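Local coordinates for protein probable chitinase A (Chromobacterium violaceum, PDB 4TX8) that probably binds chitin and cleaves it within the chain as a family 18 endochitinase, at residues A255-Y260 against H290-N295; H107-Y112 against R392-W397; A139-A144 against V177-G182; D213-D218 against F250-A255; F199-Y204 against K243-P248. All coordinates share one frame; numbering follows the deposited sequence.

Interaction 1. Residues A255-Y260 against H290-N295; sequences APEHPY and HVQYYN. With CA (calcium ion), chain D.
With CG anti to the carbonyl carbon (chi1 -63°) and the chain extended beyond it, Gln292 sends its amide alongside the 255-257 backbone, where OE1 meets Glu257 CG at 3.2 Å. Glu257 starts with the same first torsion, and its carboxylate plane ends only 25° from that amide. NE2 hydrogen-bonds to Asp218, while Glu257 OE1 is taken by Asn296. The backbones join at one bridge: Gln292 N donates to Pro256 O (3.0 Å), reaching it from above the carbonyl plane rather than on a lone pair. Val291 CA also touches Pro256 O. Strand 288-292 belongs to the parallel (beta/alpha)8 barrel of family 18, and the 255-260 turn leaves the C-terminal end of the neighbouring strand 251-254. There Ala255 O binds the calcium ion at 2.4 Å, with Asp218 and Glu220 as the other protein ligands. Water 1, 2.5 Å from the calcium ion, donates to Glu257 OE2 and links this side chain to the metal in a second shell. Farther from the metal, Val291 CG1 wedges between His258 CB, 3.6 Å away, and a face of the Tyr293 ring. Ala255 CB sits at the edge of the His290 ring, 3.5 Å from ND1.

Interaction 2. Residues H107-Y112 against R392-W397; sequences HALVGY and RGVMTW
The first and last strands of the barrel meet here, Ala108 to Tyr112 lying parallel to Gly393 to Trp397 and inclined to it by 16°. The ladder opens with Ala108 N to Arg392 O at 2.6 Å, and continues through Val394 N to Ala108 O, Val110 N to Val394 O and Thr396 N to Val110 O. A weak bond from Tyr112 N to Thr396 O, 3.4 Å, ends it. Gly393 has backbone angles that only glycine takes easily, and a CB there would collide with Ala108 O. This is the seam of the (beta/alpha)8 barrel: some 280 residues of chain run round before strand 393-397 returns to strand 108-114. On the outward side Leu109 CD2 reaches Thr396 OG1 at 3.7 Å, and Leu109 itself packs on helix 410-417. Val110, Met395 and Tyr112 face inward, toward His290 across the barrel. Val110 CB rests 4.0 Å from Met395 CB. The Met395 chain is bent at chi2 (-84°), which carries SD to the edge of the Tyr112 ring, nearly in its plane and 3.7 Å from CE1, a Met-aromatic contact. Thr396 O lies at the same ring's edge. Trp397 reaches over from the mouth of the barrel: its CE3 is 3.5 Å from Tyr112 CB, with the two ring planes 46° apart. Tyr112 OH goes on to hydrogen-bond Asp216, while the Trp397 ring borders a bound citrate, consistent with the tryptophan that lines the sugar site in family 18 relatives.

Interaction 3. Residues A139-A144 against V177-G182; sequences AFADDA and VVLSLG
Phe140 and Gly182 make the tight half of this contact, near the C-terminal ends of two neighbouring parallel strands of the barrel. The Phe140 ring is sandwiched. Ala139 CB stands over the centre of one face, 3.2 Å above the plane, and Gly182 C lies against the opposite face, 3.4 Å above it and toward the rim. The peptide bond between Ala139 and Phe140 is cis, a feature recurrent in family 18 barrels, and it folds the alanine methyl back over its neighbour's ring. Ser180 O sits at the ring edge, and Ser180 OG approaches CD1 at 3.4 Å before hydrogen-bonding to Asp216. Beside the ring, Ala141 N donates to Ser180 O, 2.9 Å away and almost straight at 175°. Ala141 CB then nests against Leu179 CD2 (3.8 Å) and Leu181 CD1, on the side where the leucines pack against helix 193-210.

The strands splay by 59°, and past this single direct bond water takes over. Water 2 lies 3.0 Å from Ala141 O and a rather short 2.5 Å from Gly182 O. Water 3 lies where it can donate to Ala141 O, and it accepts a weak bond from Gly182 N, 3.0 Å away. Gly182, at the C-terminal mouth of the barrel, also borders a bound citrate, probably from the crystallisation liquor. Ala141 O and Gly182 O are both acceptors, and neither can bond the other; water 2 between them can donate to each, water 3 gives Ala141 O a second partner, and the splayed strand ends are bridged by water.

Interaction 4. Residues D213-D218 against F250-A255; sequences DGIDLD and FYLSMA. With CA (calcium ion), chain D.
Backbone bonds come first: Tyr251 N to Asp213 O, Ile215 N to Tyr251 O, Ser253 N to Ile215 O, Leu217 N to Ser253 O and Ala255 N to Leu217 O, all 2.9 to 3.0 Å, tie two nearly parallel strands (10° apart) of a beta-alpha-beta unit whose crossover is helix 230-246. Gly214 slips in close, its CA 3.2 Å from Tyr251 O. Apolar contacts line the side facing that helix: Ile215 CG1 meets Phe250 CZ at 3.8 Å and runs alongside Leu252, whose CD1 is 4.0 Å away, and Leu217 continues the row to Met254. On the barrel's inner side the contact is polar. Ser253 OG, between the backbone N and the carbonyl carbon (chi1 64°), donates to the anti lone pair of Asp216 OD1 at 2.5 Å. For the metal, Asp218 OD1 binds the calcium ion at 2.4 Å, the same oxygen serving the amide N-H of Gln292. Asp213, Asp216 and Asp218 are the aspartates of the DxxDxDxE signature of family 18, which Glu220 completes. With Ser253 on OD1 and with Tyr112 and Ser180 on OD2, both oxygens of the Asp216 carboxylate are held, which should restrain its rotation deep in the barrel.

Interaction 5. Residues F199-Y204 against K243-P248; sequences FVNSLY and KAKIGP
Lys245 lies over one face of the Tyr204 ring: its CE sits 3.9 Å above the plane, displaced toward the rim on the CG side, and 4.1 Å from the ring centroid, a CH-pi contact. NZ continues away from the ring to 5.1 Å from the centroid, at most a weak cation-pi attraction. From the opposite side Ile246 CD1 comes in obliquely, 3.6 Å from Tyr204 CD1, and the backbone joins in too, with Lys245 O 3.6 Å from Tyr204 CE1. The tyrosine is thus held between two consecutive residues of the last helical turn before Gly247, which leaves the helix with positive phi. Tyr204 CG stands anti to the backbone N (chi1 176°), which carries the ring across to the other helix, and the lysine chain is bent at chi3 (76°), which turns CE over the ring, and at chi4, which directs NZ. The extended start of the chain, with CD anti at chi2, sets Lys245 CD against Val200 CG1 at 3.6 Å, one turn earlier on the first helix, while Asn201 OD1 brushes CE. The contact is one of packing alone, at the surface and away from the metal sites. Further in, Leu203 and Tyr204 rest on Leu242, and Phe199 reaches Ala238. Helices 193-210 and 230-246 are neighbours in the outer layer of the barrel, and Phe199 and Leu203 carry the first of them down onto Leu181 of strand 176-182.

Overall arrangement
From the N terminus, strand 108-114 waits for strand 393-397, so interaction 2 closes a loop that encloses the other four and seals the barrel. Interaction 3 closes first inside it, joining strands 135-143 and 176-182. Interactions 5 and 4 then cross, their segments alternating as helix, strand, helix, strand, so that two outer helices and two inner strands are built together. Interaction 1 opens at Ala255, where interaction 4 ends, and carries the sheet on to strand 288-292. Asp216 of interaction 4 ties in interactions 2 and 3, and the calcium ion joins interactions 1 and 4; interaction 5 lies on the outside, touching interaction 3 through Leu181 and Leu179 and interaction 4 through Phe250.

Interaction 1. Residues A255-Y260 against H290-N295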
# COMPACT_ATOMS: atom_id res chain seq x y z
N ALA A 255 5.99 -0.15 3.93
CA ALA A 255 5.63 -1.15 2.93
C ALA A 255 6.86 -1.80 2.29
O ALA A 255 7.03 -1.73 1.08
CB ALA A 255 4.75 -0.52 1.86
N PRO A 256 7.71 -2.45 3.10
CA PRO A 256 8.89 -3.07 2.50
C PRO A 256 8.56 -4.42 1.85
O PRO A 256 7.61 -5.09 2.26
CB PRO A 256 9.83 -3.25 3.69
CG PRO A 256 8.92 -3.40 4.85
CD PRO A 256 7.65 -2.67 4.56
N GLU A 257 9.34 -4.79 0.84
CA GLU A 257 9.21 -6.10 0.21
C GLU A 257 9.72 -7.17 1.16
O GLU A 257 10.63 -6.91 1.94
CB GLU A 257 9.98 -6.11 -1.12
CG GLU A 257 9.57 -4.97 -2.03
CD GLU A 257 10.43 -4.86 -3.28
OE1 GLU A 257 10.71 -5.90 -3.90
OE2 GLU A 257 10.81 -3.73 -3.63
N HIS A 258 9.14 -8.36 1.10
CA HIS A 258 9.40 -9.34 2.16
C HIS A 258 10.87 -9.81 2.29
O HIS A 258 11.26 -10.21 3.39
CB HIS A 258 8.46 -10.56 2.02
CG HIS A 258 8.73 -11.46 0.85
ND1 HIS A 258 9.85 -12.27 0.78
CD2 HIS A 258 8.00 -11.74 -0.25
CE1 HIS A 258 9.81 -12.97 -0.34
NE2 HIS A 258 8.69 -12.67 -0.98
N PRO A 259 11.69 -9.75 1.22
CA PRO A 259 13.10 -10.07 1.50
C PRO A 259 13.75 -9.14 2.53
O PRO A 259 14.65 -9.57 3.25
CB PRO A 259 13.77 -9.91 0.14
CG PRO A 259 12.70 -10.21 -0.84
CD PRO A 259 11.45 -9.65 -0.24
N TYR A 260 13.29 -7.89 2.60
CA TYR A 260 13.85 -6.92 3.55
C TYR A 260 13.42 -7.20 4.99
O TYR A 260 14.01 -6.66 5.93
CB TYR A 260 13.44 -5.50 3.17
CG TYR A 260 14.06 -4.98 1.89
CD1 TYR A 260 13.52 -5.32 0.65
CD2 TYR A 260 15.16 -4.15 1.92
CE1 TYR A 260 14.08 -4.85 -0.52
CE2 TYR A 260 15.73 -3.66 0.75
CZ TYR A 260 15.19 -4.02 -0.46
OH TYR A 260 15.75 -3.54 -1.62
N HIS A 290 2.64 -3.08 6.30
CA HIS A 290 2.04 -3.98 5.34
C HIS A 290 3.09 -4.39 4.31
O HIS A 290 3.32 -3.69 3.32
CB HIS A 290 0.82 -3.35 4.67
CG HIS A 290 0.91 -1.87 4.51
ND1 HIS A 290 1.92 -1.25 3.81
CD2 HIS A 290 0.10 -0.88 4.95
CE1 HIS A 290 1.73 0.06 3.83
NE2 HIS A 290 0.63 0.31 4.51
N VAL A 291 3.74 -5.51 4.58
CA VAL A 291 4.77 -6.04 3.71
C VAL A 291 4.19 -6.35 2.33
O VAL A 291 3.06 -6.80 2.20
CB VAL A 291 5.42 -7.30 4.34
CG1 VAL A 291 6.13 -8.15 3.29
CG2 VAL A 291 6.38 -6.90 5.45
N GLN A 292 4.97 -6.06 1.30
CA GLN A 292 4.57 -6.37 -0.06
C GLN A 292 4.85 -7.84 -0.37
O GLN A 292 6.00 -8.25 -0.50
CB GLN A 292 5.29 -5.44 -1.05
CG GLN A 292 4.93 -3.97 -0.86
CD GLN A 292 5.86 -3.01 -1.59
OE1 GLN A 292 6.83 -3.42 -2.21
NE2 GLN A 292 5.54 -1.72 -1.53
N TYR A 293 3.79 -8.63 -0.45
CA TYR A 293 3.94 -10.04 -0.77
C TYR A 293 3.78 -10.27 -2.27
O TYR A 293 3.01 -11.13 -2.70
CB TYR A 293 2.95 -10.88 0.03
CG TYR A 293 3.16 -10.77 1.52
CD1 TYR A 293 4.14 -11.51 2.15
CD2 TYR A 293 2.39 -9.90 2.29
CE1 TYR A 293 4.35 -11.40 3.52
CE2 TYR A 293 2.59 -9.79 3.65
CZ TYR A 293 3.57 -10.54 4.26
OH TYR A 293 3.76 -10.43 5.62
N TYR A 294 4.50 -9.48 -3.06
CA TYR A 294 4.50 -9.66 -4.50
C TYR A 294 5.84 -9.29 -5.12
O TYR A 294 6.66 -8.62 -4.49
CB TYR A 294 3.37 -8.85 -5.16
CG TYR A 294 3.17 -7.43 -4.66
CD1 TYR A 294 2.42 -7.18 -3.52
CD2 TYR A 294 3.70 -6.35 -5.35
CE1 TYR A 294 2.23 -5.89 -3.06
CE2 TYR A 294 3.51 -5.05 -4.90
CZ TYR A 294 2.77 -4.83 -3.75
OH TYR A 294 2.56 -3.55 -3.29
N ASN A 295 6.04 -9.75 -6.36
CA ASN A 295 7.25 -9.49 -7.13
C ASN A 295 8.52 -10.11 -6.55
O ASN A 295 9.61 -9.82 -7.03
CB ASN A 295 7.47 -7.98 -7.29
CG ASN A 295 6.48 -7.33 -8.24
OD1 ASN A 295 5.79 -8.01 -9.00
ND2 ASN A 295 6.42 -6.01 -8.20
CA CA D . 8.58 -1.15 -0.67
O HOH W 1 9.25 -1.32 -3.12

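Interaction 2. Residues H107-Y112 against R392-W397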
# COMPACT_ATOMS: atom_id res chain seq x y z
N HIS A 107 -10.23 -2.63 11.10
CA HIS A 107 -9.93 -3.51 9.98
C HIS A 107 -9.90 -2.67 8.71
O HIS A 107 -10.94 -2.38 8.12
CB HIS A 107 -10.94 -4.64 9.90
CG HIS A 107 -11.04 -5.44 11.16
ND1 HIS A 107 -12.23 -5.68 11.81
CD2 HIS A 107 -10.08 -6.04 11.91
CE1 HIS A 107 -12.00 -6.40 12.89
NE2 HIS A 107 -10.71 -6.63 12.98
N ALA A 108 -8.70 -2.28 8.31
CA ALA A 108 -8.53 -1.24 7.31
C ALA A 108 -8.22 -1.78 5.92
O ALA A 108 -7.55 -2.81 5.77
CB ALA A 108 -7.42 -0.28 7.75
N LEU A 109 -8.72 -1.08 4.91
CA LEU A 109 -8.29 -1.27 3.54
C LEU A 109 -7.37 -0.10 3.19
O LEU A 109 -7.81 1.06 3.17
CB LEU A 109 -9.47 -1.33 2.57
CG LEU A 109 -9.36 -2.16 1.28
CD1 LEU A 109 -10.18 -1.52 0.16
CD2 LEU A 109 -7.93 -2.40 0.82
N VAL A 110 -6.10 -0.39 2.95
CA VAL A 110 -5.11 0.62 2.62
C VAL A 110 -4.79 0.55 1.13
O VAL A 110 -4.56 -0.53 0.60
CB VAL A 110 -3.81 0.41 3.44
CG1 VAL A 110 -2.76 1.45 3.05
CG2 VAL A 110 -4.10 0.46 4.93
N GLY A 111 -4.78 1.71 0.47
CA GLY A 111 -4.48 1.75 -0.95
C GLY A 111 -3.67 2.96 -1.37
O GLY A 111 -3.73 4.01 -0.72
N TYR A 112 -2.92 2.81 -2.45
CA TYR A 112 -2.10 3.90 -2.98
C TYR A 112 -2.84 4.67 -4.07
O TYR A 112 -3.40 4.08 -4.99
CB TYR A 112 -0.77 3.38 -3.51
CG TYR A 112 0.19 2.93 -2.44
CD1 TYR A 112 0.06 1.68 -1.84
CD2 TYR A 112 1.22 3.76 -2.02
CE1 TYR A 112 0.94 1.27 -0.84
CE2 TYR A 112 2.11 3.36 -1.03
CZ TYR A 112 1.96 2.12 -0.45
OH TYR A 112 2.83 1.72 0.53
N ARG A 392 -4.90 -5.79 11.56
CA ARG A 392 -5.22 -4.49 10.96
C ARG A 392 -5.87 -4.59 9.57
O ARG A 392 -6.81 -3.85 9.28
CB ARG A 392 -3.98 -3.61 10.88
CG ARG A 392 -4.26 -2.19 10.38
CD ARG A 392 -5.23 -1.44 11.30
NE ARG A 392 -4.61 -1.07 12.58
CZ ARG A 392 -5.13 -0.20 13.44
NH1 ARG A 392 -6.29 0.39 13.17
NH2 ARG A 392 -4.50 0.08 14.57
N GLY A 393 -5.38 -5.48 8.72
CA GLY A 393 -6.06 -5.72 7.46
C GLY A 393 -5.23 -5.88 6.19
O GLY A 393 -4.30 -6.69 6.14
N VAL A 394 -5.59 -5.11 5.17
CA VAL A 394 -5.09 -5.32 3.81
C VAL A 394 -4.59 -4.03 3.16
O VAL A 394 -5.24 -2.99 3.24
CB VAL A 394 -6.19 -5.93 2.91
CG1 VAL A 394 -5.69 -6.16 1.49
CG2 VAL A 394 -6.72 -7.24 3.51
N MET A 395 -3.42 -4.11 2.52
CA MET A 395 -2.93 -3.03 1.67
C MET A 395 -2.89 -3.49 0.22
O MET A 395 -2.62 -4.67 -0.05
CB MET A 395 -1.54 -2.57 2.12
CG MET A 395 -0.87 -1.53 1.21
SD MET A 395 -0.00 -2.23 -0.22
CE MET A 395 1.67 -2.41 0.43
N THR A 396 -3.14 -2.57 -0.71
CA THR A 396 -3.04 -2.87 -2.14
C THR A 396 -2.42 -1.76 -2.97
O THR A 396 -2.70 -0.58 -2.76
CB THR A 396 -4.41 -3.13 -2.78
OG1 THR A 396 -5.44 -3.08 -1.78
CG2 THR A 396 -4.41 -4.46 -3.46
N TRP A 397 -1.61 -2.17 -3.94
CA TRP A 397 -1.32 -1.35 -5.10
C TRP A 397 -2.29 -1.77 -6.19
O TRP A 397 -2.16 -2.87 -6.72
CB TRP A 397 0.12 -1.54 -5.56
CG TRP A 397 0.53 -0.63 -6.67
CD1 TRP A 397 0.45 -0.87 -8.01
CD2 TRP A 397 1.09 0.68 -6.54
NE1 TRP A 397 0.93 0.21 -8.72
CE2 TRP A 397 1.32 1.18 -7.84
CE3 TRP A 397 1.41 1.49 -5.44
CZ2 TRP A 397 1.86 2.44 -8.07
CZ3 TRP A 397 1.95 2.75 -5.68
CH2 TRP A 397 2.17 3.21 -6.98

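Interaction 3. Residues A139-A144 against V177-G182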
# COMPACT_ATOMS: atom_id res chain seq x y z
N ALA A 139 0.93 8.70 -3.54
CA ALA A 139 2.16 8.22 -4.15
C ALA A 139 2.56 9.07 -5.36
O ALA A 139 1.86 9.05 -6.37
CB ALA A 139 1.99 6.77 -4.57
N PHE A 140 3.68 9.79 -5.30
CA PHE A 140 4.62 9.78 -4.18
C PHE A 140 5.15 11.18 -3.90
O PHE A 140 4.90 12.11 -4.66
CB PHE A 140 5.81 8.87 -4.47
CG PHE A 140 5.46 7.42 -4.67
CD1 PHE A 140 5.43 6.55 -3.59
CD2 PHE A 140 5.19 6.94 -5.94
CE1 PHE A 140 5.12 5.21 -3.78
CE2 PHE A 140 4.88 5.60 -6.13
CZ PHE A 140 4.84 4.73 -5.05
N ALA A 141 5.93 11.30 -2.83
CA ALA A 141 6.78 12.47 -2.64
C ALA A 141 8.04 12.31 -3.48
O ALA A 141 8.37 11.20 -3.90
CB ALA A 141 7.12 12.66 -1.17
N ASP A 142 8.74 13.41 -3.73
CA ASP A 142 9.98 13.36 -4.51
C ASP A 142 11.21 13.63 -3.66
O ASP A 142 11.24 14.58 -2.88
CB ASP A 142 9.95 14.36 -5.66
CG ASP A 142 8.84 14.09 -6.65
OD1 ASP A 142 8.90 13.05 -7.35
OD2 ASP A 142 7.92 14.92 -6.75
N ASP A 143 12.22 12.78 -3.82
CA ASP A 143 13.55 13.09 -3.32
C ASP A 143 14.06 14.36 -4.00
O ASP A 143 13.90 14.52 -5.21
CB ASP A 143 14.51 11.93 -3.57
CG ASP A 143 15.96 12.31 -3.34
OD1 ASP A 143 16.25 12.90 -2.28
OD2 ASP A 143 16.80 12.03 -4.22
N ALA A 144 14.66 15.26 -3.23
CA ALA A 144 15.15 16.52 -3.78
C ALA A 144 16.62 16.75 -3.43
O ALA A 144 17.27 17.61 -4.02
CB ALA A 144 14.30 17.68 -3.28
N VAL A 177 -5.08 10.15 5.32
CA VAL A 177 -4.41 10.49 4.07
C VAL A 177 -2.93 10.71 4.35
O VAL A 177 -2.56 11.68 5.01
CB VAL A 177 -5.01 11.74 3.41
CG1 VAL A 177 -4.34 12.00 2.07
CG2 VAL A 177 -6.52 11.59 3.24
N VAL A 178 -2.09 9.81 3.87
CA VAL A 178 -0.68 9.87 4.21
C VAL A 178 0.18 10.01 2.95
O VAL A 178 -0.22 9.62 1.85
CB VAL A 178 -0.25 8.64 5.05
CG1 VAL A 178 -1.48 7.89 5.56
CG2 VAL A 178 0.64 7.70 4.26
N LEU A 179 1.37 10.59 3.12
CA LEU A 179 2.28 10.82 2.01
C LEU A 179 3.33 9.72 1.94
O LEU A 179 4.02 9.47 2.92
CB LEU A 179 2.96 12.19 2.16
CG LEU A 179 3.96 12.56 1.07
CD1 LEU A 179 3.27 12.57 -0.28
CD2 LEU A 179 4.60 13.91 1.37
N SER A 180 3.44 9.06 0.79
CA SER A 180 4.40 7.97 0.66
C SER A 180 5.74 8.43 0.10
O SER A 180 5.80 9.22 -0.85
CB SER A 180 3.85 6.85 -0.21
OG SER A 180 4.78 5.78 -0.30
N LEU A 181 6.81 7.93 0.69
CA LEU A 181 8.15 8.12 0.17
C LEU A 181 8.51 6.92 -0.70
O LEU A 181 8.61 5.80 -0.19
CB LEU A 181 9.16 8.28 1.30
CG LEU A 181 9.41 9.65 1.93
CD1 LEU A 181 8.14 10.49 1.99
CD2 LEU A 181 9.99 9.47 3.32
N GLY A 182 8.68 7.14 -1.99
CA GLY A 182 9.00 6.07 -2.91
C GLY A 182 8.86 6.48 -4.36
O GLY A 182 8.92 7.66 -4.69
O HOH W 2 8.86 9.53 -6.35
O HOH W 3 10.03 9.80 -2.39

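Interaction 4. Residues D213-D218 against F250-A255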
# COMPACT_ATOMS: atom_id res chain seq x y z
N ASP A 213 -1.75 13.10 7.32
CA ASP A 213 -1.75 12.55 8.68
C ASP A 213 -0.39 12.00 9.08
O ASP A 213 -0.11 11.81 10.26
CB ASP A 213 -2.80 11.44 8.80
CG ASP A 213 -4.22 11.97 8.71
OD1 ASP A 213 -4.68 12.59 9.70
OD2 ASP A 213 -4.87 11.76 7.67
N GLY A 214 0.46 11.74 8.09
CA GLY A 214 1.76 11.16 8.35
C GLY A 214 2.39 10.64 7.08
O GLY A 214 2.05 11.09 5.99
N ILE A 215 3.31 9.69 7.22
CA ILE A 215 4.06 9.20 6.06
C ILE A 215 4.06 7.69 5.93
O ILE A 215 3.84 6.95 6.90
CB ILE A 215 5.53 9.68 6.10
CG1 ILE A 215 6.28 9.02 7.25
CG2 ILE A 215 5.60 11.21 6.18
CD1 ILE A 215 7.75 9.39 7.32
N ASP A 216 4.32 7.23 4.71
CA ASP A 216 4.48 5.82 4.39
C ASP A 216 5.87 5.61 3.81
O ASP A 216 6.30 6.37 2.94
CB ASP A 216 3.41 5.36 3.41
CG ASP A 216 3.63 3.93 2.93
OD1 ASP A 216 3.44 3.00 3.74
OD2 ASP A 216 3.97 3.74 1.75
N LEU A 217 6.58 4.59 4.28
CA LEU A 217 7.91 4.31 3.75
C LEU A 217 7.86 3.20 2.70
O LEU A 217 7.67 2.03 3.01
CB LEU A 217 8.86 3.93 4.88
CG LEU A 217 8.94 4.92 6.04
CD1 LEU A 217 9.91 4.42 7.10
CD2 LEU A 217 9.34 6.31 5.55
N ASP A 218 8.03 3.59 1.44
CA ASP A 218 8.05 2.66 0.33
C ASP A 218 9.30 2.94 -0.49
O ASP A 218 9.26 3.00 -1.72
CB ASP A 218 6.78 2.81 -0.52
CG ASP A 218 6.65 1.74 -1.58
OD1 ASP A 218 7.29 0.68 -1.45
OD2 ASP A 218 5.89 1.95 -2.55
N PHE A 250 0.67 11.64 14.57
CA PHE A 250 1.52 11.22 13.45
C PHE A 250 1.29 9.77 13.04
O PHE A 250 1.49 8.85 13.83
CB PHE A 250 2.99 11.43 13.80
CG PHE A 250 3.93 11.19 12.65
CD1 PHE A 250 4.07 12.14 11.65
CD2 PHE A 250 4.69 10.04 12.59
CE1 PHE A 250 4.94 11.93 10.60
CE2 PHE A 250 5.57 9.83 11.54
CZ PHE A 250 5.69 10.78 10.54
N TYR A 251 0.86 9.57 11.80
CA TYR A 251 0.65 8.24 11.24
C TYR A 251 1.94 7.76 10.58
O TYR A 251 2.59 8.50 9.85
CB TYR A 251 -0.50 8.27 10.23
CG TYR A 251 -0.85 6.95 9.55
CD1 TYR A 251 -0.11 6.49 8.46
CD2 TYR A 251 -1.93 6.19 9.98
CE1 TYR A 251 -0.44 5.30 7.83
CE2 TYR A 251 -2.26 5.00 9.35
CZ TYR A 251 -1.51 4.56 8.28
OH TYR A 251 -1.83 3.38 7.64
N LEU A 252 2.31 6.51 10.86
CA LEU A 252 3.52 5.94 10.27
C LEU A 252 3.25 4.54 9.73
O LEU A 252 2.89 3.64 10.49
CB LEU A 252 4.66 5.90 11.29
CG LEU A 252 5.92 5.16 10.83
CD1 LEU A 252 6.55 5.84 9.61
CD2 LEU A 252 6.93 5.05 11.96
N SER A 253 3.44 4.36 8.43
CA SER A 253 3.33 3.03 7.85
C SER A 253 4.59 2.67 7.07
O SER A 253 5.36 3.54 6.66
CB SER A 253 2.11 2.93 6.94
OG SER A 253 2.22 3.79 5.83
N MET A 254 4.80 1.37 6.89
CA MET A 254 5.93 0.86 6.13
C MET A 254 5.44 -0.18 5.14
O MET A 254 4.59 -1.01 5.47
CB MET A 254 6.98 0.24 7.05
CG MET A 254 7.47 1.14 8.16
SD MET A 254 8.52 0.22 9.29
CE MET A 254 8.95 1.51 10.47
N ALA A 255 5.99 -0.15 3.93
CA ALA A 255 5.63 -1.15 2.93
C ALA A 255 6.86 -1.80 2.29
O ALA A 255 7.03 -1.73 1.08
CB ALA A 255 4.75 -0.52 1.86
CA CA D . 8.58 -1.15 -0.67
O HOH W 1 9.25 -1.32 -3.12

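Interaction 5. Residues F199-Y204 against K243-P248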
# COMPACT_ATOMS: atom_id res chain seq x y z
N PHE A 199 15.74 16.23 5.69
CA PHE A 199 14.64 15.27 5.64
C PHE A 199 13.53 15.69 6.59
O PHE A 199 12.38 15.85 6.18
CB PHE A 199 15.16 13.87 5.99
CG PHE A 199 14.11 12.79 5.96
CD1 PHE A 199 13.34 12.50 7.08
CD2 PHE A 199 13.91 12.03 4.81
CE1 PHE A 199 12.39 11.49 7.06
CE2 PHE A 199 12.97 11.02 4.78
CZ PHE A 199 12.21 10.75 5.91
N VAL A 200 13.89 15.87 7.85
CA VAL A 200 12.93 16.23 8.89
C VAL A 200 12.23 17.55 8.59
O VAL A 200 11.00 17.61 8.58
CB VAL A 200 13.63 16.31 10.26
CG1 VAL A 200 12.72 16.97 11.28
CG2 VAL A 200 14.05 14.92 10.73
N ASN A 201 13.01 18.59 8.33
CA ASN A 201 12.45 19.92 8.11
C ASN A 201 11.56 20.01 6.87
O ASN A 201 10.46 20.56 6.94
CB ASN A 201 13.58 20.95 8.00
CG ASN A 201 14.32 21.14 9.31
OD1 ASN A 201 13.80 20.83 10.39
ND2 ASN A 201 15.54 21.66 9.23
N SER A 202 12.01 19.46 5.74
CA SER A 202 11.24 19.59 4.51
C SER A 202 9.93 18.81 4.59
O SER A 202 8.89 19.29 4.13
CB SER A 202 12.06 19.14 3.30
OG SER A 202 12.37 17.76 3.35
N LEU A 203 9.96 17.61 5.18
CA LEU A 203 8.75 16.81 5.33
C LEU A 203 7.77 17.46 6.31
O LEU A 203 6.56 17.39 6.13
CB LEU A 203 9.08 15.39 5.79
CG LEU A 203 9.27 14.36 4.69
CD1 LEU A 203 9.68 13.03 5.28
CD2 LEU A 203 7.98 14.21 3.87
N TYR A 204 8.32 18.08 7.35
CA TYR A 204 7.50 18.82 8.30
C TYR A 204 6.75 19.93 7.58
O TYR A 204 5.56 20.14 7.82
CB TYR A 204 8.36 19.40 9.42
CG TYR A 204 7.60 20.26 10.40
CD1 TYR A 204 6.84 19.69 11.42
CD2 TYR A 204 7.63 21.64 10.32
CE1 TYR A 204 6.14 20.47 12.32
CE2 TYR A 204 6.93 22.43 11.21
CZ TYR A 204 6.19 21.84 12.21
OH TYR A 204 5.50 22.63 13.10
N LYS A 243 8.28 13.07 13.85
CA LYS A 243 7.07 12.85 14.65
C LYS A 243 7.05 13.74 15.89
O LYS A 243 5.99 14.23 16.28
CB LYS A 243 6.95 11.38 15.07
CG LYS A 243 5.88 11.16 16.13
CD LYS A 243 5.68 9.70 16.46
CE LYS A 243 4.57 9.53 17.48
NZ LYS A 243 4.13 8.11 17.56
N ALA A 244 8.21 13.95 16.49
CA ALA A 244 8.31 14.82 17.66
C ALA A 244 7.80 16.22 17.34
O ALA A 244 7.12 16.85 18.15
CB ALA A 244 9.75 14.89 18.16
N LYS A 245 8.10 16.69 16.13
CA LYS A 245 7.66 18.01 15.68
C LYS A 245 6.17 18.03 15.35
O LYS A 245 5.50 19.04 15.55
CB LYS A 245 8.48 18.45 14.46
CG LYS A 245 9.96 18.65 14.75
CD LYS A 245 10.75 18.95 13.48
CE LYS A 245 10.56 20.38 13.00
NZ LYS A 245 11.33 21.36 13.81
N ILE A 246 5.65 16.90 14.86
CA ILE A 246 4.26 16.81 14.43
C ILE A 246 3.29 16.52 15.59
O ILE A 246 2.22 17.12 15.67
CB ILE A 246 4.08 15.71 13.36
CG1 ILE A 246 4.85 16.06 12.09
CG2 ILE A 246 2.60 15.50 13.03
CD1 ILE A 246 4.26 17.21 11.30
N GLY A 247 3.67 15.60 16.47
CA GLY A 247 2.83 15.23 17.59
C GLY A 247 2.27 13.82 17.48
O GLY A 247 2.46 13.15 16.47
N PRO A 248 1.57 13.37 18.53
CA PRO A 248 1.09 11.98 18.64
C PRO A 248 0.01 11.57 17.63
O PRO A 248 -0.36 10.40 17.62
CB PRO A 248 0.54 11.92 20.08
CG PRO A 248 0.29 13.34 20.48
CD PRO A 248 1.33 14.14 19.76